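Local coordinates for dual specificity protein phosphatase 18 (Homo sapiens, PDB 2ESB), which removes phosphate from phosphotyrosine and, less readily, phosphothreonine in MAP-kinase-derived peptides, as a dual-specificity member of the protein tyrosine phosphatase family, at residues 71-76 with 108-113; 85-90 with 120-125; 115-120 with 149-154. All coordinates share one frame; numbering follows the deposited sequence.

Contact 1 (71-76 with 108-113); sequences VADSPN and VSRSAA
A bend at chi3 (-73°) in the chain of Arg110 lays its guanidinium alongside the backbone of Val71 to Asp73. Asp73 answers with CG anti to its backbone N (chi1 178°), which carries the carboxylate past the arginine and out to Ser109. Arg110 NH1 donates to Val71 O at 2.9 Å, a fairly straight bond (160° at the hydrogen) that reaches a lone pair in the carbonyl plane and lies close to the plane of the guanidinium. Over one face of that group, toward its rim, sits Asp73 CB, 3.7 Å from Arg110 NE. Val71 CG2 slides past the aliphatic part of the arginine in the opposite direction and comes to 3.9 Å from Arg110 CD. Together the edge bond and the covered face restrain the rotation of the guanidinium, whose NH2 also forms a salt bridge with Glu55. The second anchor is short: Ser109 OG donates to Asp73 OD1 at 2.6 Å, meeting the carboxylate from above its plane. Asn144 supports both ends of this bond, its ND2 binding Asp73 OD1 and its backbone N binding Ser109 OG.

Segment 108-113 closes the phosphate-binding loop of the phosphatase signature, beside Cys104, the predicted phosphocysteine nucleophile. A buffer sulfonate held by Arg110 NE and by the backbone N atoms of Val108 and Ser109 is consistent with the place of the substrate phosphate. Segment 71-76 probably corresponds to the loop that carries the general acid in related phosphatases. In the fold, this loop follows strand 65-68 and leads to helix 83-95, and it lies against the N-terminal end of helix 110-122, while Phe147 of helix 145-159 packs on Asp73, Ser109 and Arg110.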
loop_
_atom_site.group_PDB
_atom_site.type_symbol
_atom_site.label_atom_id
_atom_site.label_comp_id
_atom_site.label_asym_id
_atom_site.label_seq_id
_atom_site.Cartn_x
_atom_site.Cartn_y
_atom_site.Cartn_z
ATOM N N VAL A 71 -5.945 4.397 10.031
ATOM C CA VAL A 71 -4.664 4.393 10.729
ATOM C C VAL A 71 -3.936 5.694 10.464
ATOM O O VAL A 71 -4.052 6.278 9.387
ATOM C CB VAL A 71 -3.751 3.229 10.292
ATOM C CG1 VAL A 71 -4.410 1.889 10.633
ATOM C CG2 VAL A 71 -3.467 3.324 8.815
ATOM N N ALA A 72 -3.219 6.166 11.476
ATOM C CA ALA A 72 -2.438 7.377 11.358
ATOM C C ALA A 72 -1.092 6.914 10.820
ATOM O O ALA A 72 -0.754 5.730 10.924
ATOM C CB ALA A 72 -2.263 8.026 12.735
ATOM N N ASP A 73 -0.325 7.820 10.226
ATOM C CA ASP A 73 0.983 7.424 9.729
ATOM C C ASP A 73 1.979 7.531 10.880
ATOM O O ASP A 73 2.778 8.462 10.950
ATOM C CB ASP A 73 1.435 8.299 8.564
ATOM C CG ASP A 73 2.827 7.920 8.075
ATOM O OD1 ASP A 73 3.150 6.707 8.084
ATOM O OD2 ASP A 73 3.593 8.821 7.679
ATOM N N SER A 74 1.898 6.566 11.785
ATOM C CA SER A 74 2.753 6.510 12.954
ATOM C C SER A 74 3.381 5.136 13.061
ATOM O O SER A 74 2.751 4.131 12.745
ATOM C CB SER A 74 1.931 6.790 14.217
ATOM O OG SER A 74 2.581 6.284 15.367
ATOM N N PRO A 75 4.640 5.073 13.519
ATOM C CA PRO A 75 5.306 3.778 13.653
ATOM C C PRO A 75 4.574 2.853 14.628
ATOM O O PRO A 75 4.759 1.636 14.605
ATOM C CB PRO A 75 6.709 4.159 14.131
ATOM C CG PRO A 75 6.481 5.450 14.876
ATOM C CD PRO A 75 5.514 6.173 13.966
ATOM N N ASN A 76 3.715 3.431 15.461
ATOM C CA ASN A 76 2.959 2.658 16.441
ATOM C C ASN A 76 1.646 2.098 15.899
ATOM O O ASN A 76 1.088 1.158 16.464
ATOM C CB ASN A 76 2.671 3.520 17.674
ATOM C CG ASN A 76 3.929 4.100 18.281
ATOM O OD1 ASN A 76 4.859 3.366 18.637
ATOM N ND2 ASN A 76 3.971 5.422 18.401
ATOM N N VAL A 108 2.437 7.924 0.177
ATOM C CA VAL A 108 3.841 7.678 0.477
ATOM C C VAL A 108 4.114 6.576 1.484
ATOM O O VAL A 108 4.925 5.689 1.230
ATOM C CB VAL A 108 4.518 8.978 1.002
ATOM C CG1 VAL A 108 5.872 8.658 1.652
ATOM C CG2 VAL A 108 4.703 9.965 -0.158
ATOM N N SER A 109 3.436 6.625 2.622
ATOM C CA SER A 109 3.680 5.652 3.685
ATOM C C SER A 109 2.629 4.563 3.924
ATOM O O SER A 109 2.904 3.369 3.748
ATOM C CB SER A 109 3.916 6.407 5.001
ATOM O OG SER A 109 4.289 5.508 6.033
ATOM N N ARG A 110 1.437 4.974 4.342
ATOM C CA ARG A 110 0.351 4.041 4.644
ATOM C C ARG A 110 -0.130 3.147 3.495
ATOM O O ARG A 110 -0.119 1.911 3.618
ATOM C CB ARG A 110 -0.830 4.819 5.237
ATOM C CG ARG A 110 -0.552 5.317 6.659
ATOM C CD ARG A 110 -1.630 6.272 7.152
ATOM N NE ARG A 110 -1.529 7.580 6.501
ATOM C CZ ARG A 110 -2.242 8.643 6.860
ATOM N NH1 ARG A 110 -3.107 8.557 7.859
ATOM N NH2 ARG A 110 -2.080 9.797 6.231
ATOM N N SER A 111 -0.561 3.739 2.383
ATOM C CA SER A 111 -1.027 2.907 1.272
ATOM C C SER A 111 0.127 2.070 0.703
ATOM O O SER A 111 -0.062 0.915 0.310
ATOM C CB SER A 111 -1.673 3.776 0.169
ATOM O OG SER A 111 -0.802 4.806 -0.289
ATOM N N ALA A 112 1.327 2.638 0.681
ATOM C CA ALA A 112 2.481 1.920 0.149
ATOM C C ALA A 112 2.762 0.638 0.928
ATOM O O ALA A 112 3.078 -0.396 0.341
ATOM C CB ALA A 112 3.716 2.820 0.154
ATOM N N ALA A 113 2.638 0.702 2.247
ATOM C CA ALA A 113 2.887 -0.468 3.086
ATOM C C ALA A 113 1.898 -1.589 2.789
ATOM O O ALA A 113 2.280 -2.766 2.734
ATOM C CB ALA A 113 2.813 -0.083 4.566
#

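Contact 2 (85-90 with 120-125); sequences PIADHI and MKYHAM
Asp88 meets two neighbours of one helix end, Lys121 and Tyr122, and its side chain runs at about a right angle to both. The carboxylate stands almost perpendicular to the tyrosine ring, the two planes 85° apart, with Asp88 OD1 at the ring's edge and near its plane. Tyr122 OH donates to Asp88 OD1 over 2.5 Å, coming from above the carboxylate plane. Lys121 takes the same oxygen from another direction: its chain is extended from CG to the tip, and NZ reaches Asp88 OD1 at 2.9 Å on the syn side, only 15° out of the plane. One oxygen thus accepts from a phenol and an ammonium, which would tend to stabilise its negative charge. Lys121 NZ also forms a salt bridge, its stronger one, with Asp84, one turn before Asp88 on the same helix, and so spans two acids.

Beneath the polar tips Ala87 makes the contact, its O 3.4 Å from Tyr122 CE1. Ala87 CB faces the pair, 4.0 Å from Tyr122 CE1 and 4.1 Å from Lys121 CD; the tyrosine ring is also stacked with His91. An alanine in place of Asp88 would probably leave the Tyr122 hydroxyl without this acceptor and Lys121 with Asp84 as its remaining acid, freeing the phenol end to shift.

The arrangement lies away from the catalytic site and ties together two helices of the phosphatase alpha/beta fold: helix 83-95, which lies in the crossover between parallel strands 65-68 and 100-103, and the last turn of helix 110-122, which follows the signature loop.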
loop_
_atom_site.group_PDB
_atom_site.type_symbol
_atom_site.label_atom_id
_atom_site.label_comp_id
_atom_site.label_asym_id
_atom_site.label_seq_id
_atom_site.Cartn_x
_atom_site.Cartn_y
_atom_site.Cartn_z
ATOM N N PRO A 85 -6.137 -9.243 5.533
ATOM C CA PRO A 85 -7.489 -8.946 5.074
ATOM C C PRO A 85 -7.563 -8.009 3.869
ATOM O O PRO A 85 -8.383 -8.221 2.977
ATOM C CB PRO A 85 -8.169 -8.395 6.326
ATOM C CG PRO A 85 -7.027 -7.870 7.148
ATOM C CD PRO A 85 -5.977 -8.909 6.959
ATOM N N ILE A 86 -6.712 -6.989 3.821
ATOM C CA ILE A 86 -6.740 -6.088 2.679
ATOM C C ILE A 86 -6.108 -6.741 1.446
ATOM O O ILE A 86 -6.568 -6.520 0.327
ATOM C CB ILE A 86 -6.033 -4.761 2.981
ATOM C CG1 ILE A 86 -6.824 -3.990 4.043
ATOM C CG2 ILE A 86 -5.913 -3.935 1.698
ATOM C CD1 ILE A 86 -8.239 -3.636 3.626
ATOM N N ALA A 87 -5.058 -7.542 1.641
ATOM C CA ALA A 87 -4.428 -8.234 0.510
ATOM C C ALA A 87 -5.464 -9.149 -0.163
ATOM O O ALA A 87 -5.578 -9.203 -1.397
ATOM C CB ALA A 87 -3.239 -9.064 0.989
ATOM N N ASP A 88 -6.222 -9.874 0.650
ATOM C CA ASP A 88 -7.239 -10.772 0.106
ATOM C C ASP A 88 -8.346 -9.970 -0.594
ATOM O O ASP A 88 -8.923 -10.419 -1.588
ATOM C CB ASP A 88 -7.851 -11.624 1.218
ATOM C CG ASP A 88 -6.837 -12.554 1.881
ATOM O OD1 ASP A 88 -5.766 -12.829 1.301
ATOM O OD2 ASP A 88 -7.127 -13.027 2.994
ATOM N N HIS A 89 -8.626 -8.773 -0.087
ATOM C CA HIS A 89 -9.664 -7.931 -0.676
ATOM C C HIS A 89 -9.212 -7.491 -2.072
ATOM O O HIS A 89 -9.971 -7.561 -3.029
ATOM C CB HIS A 89 -9.915 -6.710 0.221
ATOM C CG HIS A 89 -11.169 -5.949 -0.102
ATOM N ND1 HIS A 89 -11.407 -5.374 -1.332
ATOM C CD2 HIS A 89 -12.223 -5.610 0.679
ATOM C CE1 HIS A 89 -12.548 -4.706 -1.294
ATOM N NE2 HIS A 89 -13.062 -4.832 -0.084
ATOM N N ILE A 90 -7.969 -7.040 -2.186
ATOM C CA ILE A 90 -7.437 -6.610 -3.478
ATOM C C ILE A 90 -7.511 -7.768 -4.473
ATOM O O ILE A 90 -7.909 -7.598 -5.623
ATOM C CB ILE A 90 -5.976 -6.133 -3.322
ATOM C CG1 ILE A 90 -5.952 -4.880 -2.435
ATOM C CG2 ILE A 90 -5.359 -5.848 -4.687
ATOM C CD1 ILE A 90 -4.559 -4.509 -1.949
ATOM N N MET A 120 3.768 -9.276 -1.737
ATOM C CA MET A 120 4.435 -10.451 -1.185
ATOM C C MET A 120 3.488 -11.639 -1.136
ATOM O O MET A 120 3.860 -12.764 -1.482
ATOM C CB MET A 120 4.954 -10.188 0.235
ATOM C CG MET A 120 6.116 -9.209 0.323
ATOM S SD MET A 120 6.903 -9.266 1.963
ATOM C CE MET A 120 5.615 -8.481 2.970
ATOM N N LYS A 121 2.258 -11.394 -0.707
ATOM C CA LYS A 121 1.307 -12.483 -0.587
ATOM C C LYS A 121 0.772 -13.018 -1.900
ATOM O O LYS A 121 0.655 -14.230 -2.066
ATOM C CB LYS A 121 0.130 -12.081 0.308
ATOM C CG LYS A 121 -0.813 -13.245 0.586
ATOM C CD LYS A 121 -1.947 -12.907 1.544
ATOM C CE LYS A 121 -2.780 -14.178 1.858
ATOM N NZ LYS A 121 -3.762 -13.979 2.988
ATOM N N TYR A 122 0.469 -12.139 -2.847
ATOM C CA TYR A 122 -0.110 -12.608 -4.103
ATOM C C TYR A 122 0.740 -12.617 -5.365
ATOM O O TYR A 122 0.309 -13.144 -6.391
ATOM C CB TYR A 122 -1.411 -11.844 -4.374
ATOM C CG TYR A 122 -2.542 -12.337 -3.514
ATOM C CD1 TYR A 122 -2.880 -11.684 -2.337
ATOM C CD2 TYR A 122 -3.233 -13.505 -3.849
ATOM C CE1 TYR A 122 -3.875 -12.179 -1.504
ATOM C CE2 TYR A 122 -4.229 -14.010 -3.020
ATOM C CZ TYR A 122 -4.541 -13.339 -1.848
ATOM O OH TYR A 122 -5.503 -13.829 -1.002
ATOM N N HIS A 123 1.928 -12.024 -5.315
ATOM C CA HIS A 123 2.800 -12.023 -6.491
ATOM C C HIS A 123 4.127 -12.730 -6.187
ATOM O O HIS A 123 5.117 -12.576 -6.905
ATOM C CB HIS A 123 3.031 -10.587 -6.966
ATOM C CG HIS A 123 1.854 -10.011 -7.694
ATOM N ND1 HIS A 123 1.699 -10.114 -9.060
ATOM C CD2 HIS A 123 0.739 -9.396 -7.237
ATOM C CE1 HIS A 123 0.540 -9.587 -9.412
ATOM N NE2 HIS A 123 -0.063 -9.144 -8.324
ATOM N N ALA A 124 4.122 -13.497 -5.101
ATOM C CA ALA A 124 5.288 -14.261 -4.664
ATOM C C ALA A 124 6.584 -13.455 -4.748
ATOM O O ALA A 124 7.582 -13.913 -5.313
ATOM C CB ALA A 124 5.399 -15.534 -5.503
ATOM N N MET A 125 6.567 -12.252 -4.187
ATOM C CA MET A 125 7.747 -11.398 -4.204
ATOM C C MET A 125 8.336 -11.225 -2.814
ATOM O O MET A 125 7.607 -11.167 -1.828
ATOM C CB MET A 125 7.404 -10.018 -4.771
ATOM C CG MET A 125 7.062 -10.027 -6.258
ATOM S SD MET A 125 6.446 -8.433 -6.848
ATOM C CE MET A 125 7.934 -7.673 -7.390
#

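Contact 3 (115-120 with 149-154); sequences CLAYLM and EQLIHY
Leu116 and Leu151 make the tightest meeting of this helix pair: their side chains cross at about a right angle, and Leu116 CD1 stands 3.5 Å from Leu151 CD1, closer than two methyl groups usually come. The other branch of Leu151 settles against the backbone, with CD2 4.0 Å from Ala117 N. The small side chain of Ala117 leaves room for Tyr154, whose CG is anti to the backbone N (chi1 -172°), a torsion that swings the ring across to the opposite helix. Tyr154 CE2 comes to 3.7 Å from Ala117 CB, and the ring's edge is turned to Ala117 O. Met120 closes the row: bent at chi3 (-71°), it places CE 3.6 Å from Tyr154 CD2, the two side chains sliding past each other in opposite directions.

Elsewhere the fit is slacker. Met120 CE is 4.3 Å from Leu151 CD2, and Ala117 CB is 4.2 Å from that same methyl. The interface itself is buried and bound by apolar contacts, whereas Glu149 and His153 are exposed on the outer flank of their helix and Ile152 points away. The hydroxyl of Tyr154 finds its partner outside the pair, in a hydrogen bond to Asp84.

The two segments run nearly parallel, 11° apart, with axes 10.5 Å from each other at closest approach. They are central parts of helices 110-122 and 145-159 in the helical layer of the phosphatase domain. Phe83 of helix 83-95 packs on Ala117, Leu151 and Tyr154, helix 127-137 meets Leu116 through Thr134 and Met120 through Leu127, and the far side of helix 110-122 rests on strand 27-30 through Cys115 and Tyr118.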
loop_
_atom_site.group_PDB
_atom_site.type_symbol
_atom_site.label_atom_id
_atom_site.label_comp_id
_atom_site.label_asym_id
_atom_site.label_seq_id
_atom_site.Cartn_x
_atom_site.Cartn_y
_atom_site.Cartn_z
ATOM N N CYS A 115 0.389 -2.056 0.003
ATOM C CA CYS A 115 0.718 -2.528 -1.333
ATOM C C CYS A 115 1.854 -3.557 -1.245
ATOM O O CYS A 115 1.790 -4.609 -1.882
ATOM C CB CYS A 115 1.137 -1.361 -2.224
ATOM S SG CYS A 115 1.721 -1.892 -3.876
ATOM N N LEU A 116 2.887 -3.256 -0.452
ATOM C CA LEU A 116 4.006 -4.185 -0.301
ATOM C C LEU A 116 3.530 -5.520 0.264
ATOM O O LEU A 116 3.954 -6.580 -0.197
ATOM C CB LEU A 116 5.097 -3.601 0.611
ATOM C CG LEU A 116 5.758 -2.301 0.138
ATOM C CD1 LEU A 116 6.851 -1.898 1.122
ATOM C CD2 LEU A 116 6.341 -2.487 -1.268
ATOM N N ALA A 117 2.638 -5.471 1.252
ATOM C CA ALA A 117 2.129 -6.696 1.851
ATOM C C ALA A 117 1.386 -7.509 0.803
ATOM O O ALA A 117 1.542 -8.733 0.717
ATOM C CB ALA A 117 1.190 -6.373 3.038
ATOM N N TYR A 118 0.577 -6.829 -0.000
ATOM C CA TYR A 118 -0.183 -7.511 -1.040
ATOM C C TYR A 118 0.730 -8.197 -2.058
ATOM O O TYR A 118 0.515 -9.364 -2.407
ATOM C CB TYR A 118 -1.107 -6.521 -1.752
ATOM C CG TYR A 118 -1.665 -7.050 -3.053
ATOM C CD1 TYR A 118 -2.684 -8.009 -3.068
ATOM C CD2 TYR A 118 -1.129 -6.640 -4.268
ATOM C CE1 TYR A 118 -3.142 -8.549 -4.273
ATOM C CE2 TYR A 118 -1.578 -7.165 -5.471
ATOM C CZ TYR A 118 -2.578 -8.121 -5.468
ATOM O OH TYR A 118 -2.981 -8.666 -6.660
ATOM N N LEU A 119 1.742 -7.473 -2.539
ATOM C CA LEU A 119 2.666 -8.033 -3.526
ATOM C C LEU A 119 3.374 -9.281 -3.007
ATOM O O LEU A 119 3.555 -10.248 -3.749
ATOM C CB LEU A 119 3.705 -6.994 -3.954
ATOM C CG LEU A 119 3.172 -5.833 -4.796
ATOM C CD1 LEU A 119 4.277 -4.817 -5.060
ATOM C CD2 LEU A 119 2.627 -6.377 -6.113
ATOM N N MET A 120 3.768 -9.276 -1.737
ATOM C CA MET A 120 4.435 -10.451 -1.185
ATOM C C MET A 120 3.488 -11.639 -1.136
ATOM O O MET A 120 3.860 -12.764 -1.482
ATOM C CB MET A 120 4.954 -10.188 0.235
ATOM C CG MET A 120 6.116 -9.209 0.323
ATOM S SD MET A 120 6.903 -9.266 1.963
ATOM C CE MET A 120 5.615 -8.481 2.970
ATOM N N GLU A 149 9.172 -2.516 10.077
ATOM C CA GLU A 149 9.305 -3.611 11.042
ATOM C C GLU A 149 8.118 -4.569 10.884
ATOM O O GLU A 149 8.265 -5.793 10.968
ATOM C CB GLU A 149 9.317 -3.067 12.476
ATOM C CG GLU A 149 10.581 -2.330 12.884
ATOM C CD GLU A 149 10.375 -1.473 14.129
ATOM O OE1 GLU A 149 9.662 -1.926 15.052
ATOM O OE2 GLU A 149 10.927 -0.353 14.185
ATOM N N GLN A 150 6.931 -4.004 10.680
ATOM C CA GLN A 150 5.735 -4.820 10.500
ATOM C C GLN A 150 5.815 -5.640 9.215
ATOM O O GLN A 150 5.424 -6.816 9.190
ATOM C CB GLN A 150 4.489 -3.934 10.495
ATOM C CG GLN A 150 4.113 -3.439 11.893
ATOM C CD GLN A 150 3.079 -2.333 11.859
ATOM O OE1 GLN A 150 2.087 -2.429 11.148
ATOM N NE2 GLN A 150 3.303 -1.276 12.638
ATOM N N LEU A 151 6.330 -5.022 8.154
ATOM C CA LEU A 151 6.468 -5.706 6.861
ATOM C C LEU A 151 7.518 -6.818 6.934
ATOM O O LEU A 151 7.353 -7.886 6.348
ATOM C CB LEU A 151 6.831 -4.699 5.764
ATOM C CG LEU A 151 5.688 -3.781 5.318
ATOM C CD1 LEU A 151 6.240 -2.652 4.453
ATOM C CD2 LEU A 151 4.644 -4.584 4.547
ATOM N N ILE A 152 8.595 -6.569 7.665
ATOM C CA ILE A 152 9.641 -7.576 7.838
ATOM C C ILE A 152 9.066 -8.769 8.612
ATOM O O ILE A 152 9.319 -9.930 8.273
ATOM C CB ILE A 152 10.855 -6.960 8.590
ATOM C CG1 ILE A 152 11.621 -6.037 7.637
ATOM C CG2 ILE A 152 11.779 -8.058 9.124
ATOM C CD1 ILE A 152 12.654 -5.150 8.324
ATOM N N HIS A 153 8.277 -8.493 9.644
ATOM C CA HIS A 153 7.668 -9.580 10.413
ATOM C C HIS A 153 6.704 -10.381 9.516
ATOM O O HIS A 153 6.665 -11.610 9.565
ATOM C CB HIS A 153 6.923 -9.020 11.623
ATOM C CG HIS A 153 6.220 -10.065 12.432
ATOM N ND1 HIS A 153 4.868 -10.308 12.322
ATOM C CD2 HIS A 153 6.687 -10.948 13.347
ATOM C CE1 HIS A 153 4.531 -11.294 13.136
ATOM N NE2 HIS A 153 5.617 -11.700 13.768
ATOM N N TYR A 154 5.943 -9.681 8.684
ATOM C CA TYR A 154 4.998 -10.337 7.774
ATOM C C TYR A 154 5.763 -11.157 6.728
ATOM O O TYR A 154 5.353 -12.262 6.382
ATOM C CB TYR A 154 4.124 -9.281 7.097
ATOM C CG TYR A 154 2.980 -9.818 6.275
ATOM C CD1 TYR A 154 2.091 -10.745 6.804
ATOM C CD2 TYR A 154 2.758 -9.359 4.980
ATOM C CE1 TYR A 154 1.003 -11.212 6.064
ATOM C CE2 TYR A 154 1.661 -9.815 4.229
ATOM C CZ TYR A 154 0.792 -10.742 4.782
ATOM O OH TYR A 154 -0.288 -11.207 4.065
#

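How the contacts relate
Helix 110-122 takes part in all three contacts, at its start, its end and its middle. Contact 1 and contact 2 lie on opposite sides of the chain's centre, about 17 Å apart between centres, and both depend on polar bonds: the first largely buried at the active-site loops, beside a bound buffer molecule, the second, partly buried, between helix 83-95 and the end of helix 110-122. Contact 3 is the core member, held by apolar side-chain contacts, and its centre is about 9 Å from that of contact 2, with which it shares Met120. It also touches contact 1, Leu151 CD2 lying 3.5 Å from Ala113 O. Asp84, outside both, serves polar ends of contacts 2 and 3.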